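Local structure of gamma-glutamyltransferase 1 Threonine peptidase. MEROPS family T03 (Pseudomonas nitroreducens, 7D9W) at the interface of chains A and B. The protein catalyses transfer of the gamma-glutamyl group of glutathione and related compounds to amino acids or water, as a self-processed enzyme with an N-terminal threonine nucleophile. Sequence-based numbering; all coordinates share one arbitrary frame. Chains: chain A, Gamma-glutamyltransferase 1 Threonine peptidase. MEROPS family T03; chain B, Gamma-glutamyltransferase 1 Threonine peptidase. MEROPS family T03.

The interface of chains A and B. Residues chain A 201-202, 205, 208; chain B 32-35.
The first turns of helix 200-212 of chain A lie against the loop B:Gly32 to B:Phe35, where B:Gly32 and B:Gly34 both have positive phi (86° at B:Gly32), a backbone shape that a residue without a side chain adopts easily. In gamma-glutamyltranspeptidases, N-terminal nucleophile hydrolases, the large and small subunits arise by cleavage of one precursor, and this patch is one place where the two chains meet. A:Thr205 makes a direct bond across the contact: its hydroxyl OG1 donates to the carbonyl O of B:Ala33 at 2.8 Å, in the carbonyl plane and on a lone pair. OG1 stands beside its own backbone N (chi1 -60°), which also brings it within 3.1 Å of A:Glu201 O, one turn earlier, approached from above that carbonyl's plane. A valine here would probably leave B:Ala33 O without this donor and cost a water bridging the chains one of its partners. That water sits 2.6 Å from B:Gly32 O and also bonds A:Glu201 O and A:Thr205 OG1. It lies in plane at the guanidinium edge of A:Arg208, whose NH1 is 3.0 Å from the water O, with NH2 slightly farther; an arginine suits because its long chain carries two N-H groups to the water, through which it mostly reaches chain B. One guanidinium face rests over A:Thr205 CA. The extended acid chain of A:Glu201 carries its carboxylate to the loop's backbone, setting OE1 2.9 Å from B:Gly32 N, a weak, bent hydrogen bond (118° at H), while its CD packs against B:Gly32 CA. Next to it in the helix, A:Leu202 turns its methyl CD1 to CB of B:Phe35 at 4.1 Å, the side chains crossing at about a right angle, so the apolar leucine adds a greasy margin beside the polar bonds.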
loop_
_atom_site.group_PDB
_atom_site.type_symbol
_atom_site.label_atom_id
_atom_site.label_comp_id
_atom_site.label_asym_id
_atom_site.label_seq_id
_atom_site.Cartn_x
_atom_site.Cartn_y
_atom_site.Cartn_z
ATOM N N GLU A 201 14.641 21.264 -7.638
ATOM C CA GLU A 201 13.680 21.124 -8.730
ATOM C C GLU A 201 12.325 20.656 -8.213
ATOM O O GLU A 201 11.276 21.113 -8.683
ATOM C CB GLU A 201 14.218 20.155 -9.781
ATOM C CG GLU A 201 15.457 20.657 -10.515
ATOM C CD GLU A 201 15.772 19.835 -11.751
ATOM O OE1 GLU A 201 15.116 18.792 -11.942
ATOM O OE2 GLU A 201 16.669 20.223 -12.530
ATOM N N LEU A 202 12.323 19.735 -7.245
ATOM C CA LEU A 202 11.062 19.283 -6.667
ATOM C C LEU A 202 10.372 20.403 -5.903
ATOM O O LEU A 202 9.140 20.481 -5.908
ATOM C CB LEU A 202 11.304 18.075 -5.765
ATOM C CG LEU A 202 10.075 17.491 -5.064
ATOM C CD1 LEU A 202 9.052 17.061 -6.100
ATOM C CD2 LEU A 202 10.456 16.315 -4.169
ATOM N N THR A 205 8.506 22.334 -8.471
ATOM C CA THR A 205 7.344 21.570 -8.918
ATOM C C THR A 205 6.210 21.680 -7.905
ATOM O O THR A 205 5.059 21.947 -8.267
ATOM C CB THR A 205 7.750 20.113 -9.148
ATOM O OG1 THR A 205 8.780 20.054 -10.150
ATOM C CG2 THR A 205 6.566 19.277 -9.611
ATOM N N ARG A 208 4.505 25.001 -8.127
ATOM C CA ARG A 208 3.542 25.087 -9.224
ATOM C C ARG A 208 2.242 24.371 -8.867
ATOM O O ARG A 208 1.150 24.851 -9.190
ATOM C CB ARG A 208 4.130 24.511 -10.515
ATOM C CG ARG A 208 5.334 25.264 -11.062
ATOM C CD ARG A 208 5.637 24.843 -12.500
ATOM N NE ARG A 208 6.050 23.445 -12.594
ATOM C CZ ARG A 208 7.295 23.016 -12.406
ATOM N NH1 ARG A 208 8.258 23.879 -12.115
ATOM N NH2 ARG A 208 7.577 21.726 -12.511
ATOM N N GLY B 32 14.128 18.370 -14.620
ATOM C CA GLY B 32 13.564 19.683 -14.420
ATOM C C GLY B 32 12.460 19.746 -13.388
ATOM O O GLY B 32 12.141 20.840 -12.907
ATOM N N ALA B 33 11.873 18.604 -13.028
ATOM C CA ALA B 33 10.814 18.545 -12.029
ATOM C C ALA B 33 11.214 17.811 -10.760
ATOM O O ALA B 33 10.620 18.054 -9.706
ATOM C CB ALA B 33 9.568 17.871 -12.619
ATOM N N GLY B 34 12.180 16.901 -10.839
ATOM C CA GLY B 34 12.818 16.353 -9.662
ATOM C C GLY B 34 12.139 15.176 -8.997
ATOM O O GLY B 34 12.646 14.697 -7.970
ATOM N N PHE B 35 11.025 14.683 -9.527
ATOM C CA PHE B 35 10.322 13.580 -8.890
ATOM C C PHE B 35 10.463 12.291 -9.690
ATOM O O PHE B 35 10.623 12.309 -10.914
ATOM C CB PHE B 35 8.829 13.896 -8.692
ATOM C CG PHE B 35 8.049 14.063 -9.973
ATOM C CD1 PHE B 35 7.977 15.296 -10.607
ATOM C CD2 PHE B 35 7.361 12.993 -10.527
ATOM C CE1 PHE B 35 7.246 15.455 -11.779
ATOM C CE2 PHE B 35 6.628 13.148 -11.703
ATOM C CZ PHE B 35 6.572 14.379 -12.324
HETATM O O HOH W 1 10.515 22.121 -11.294
#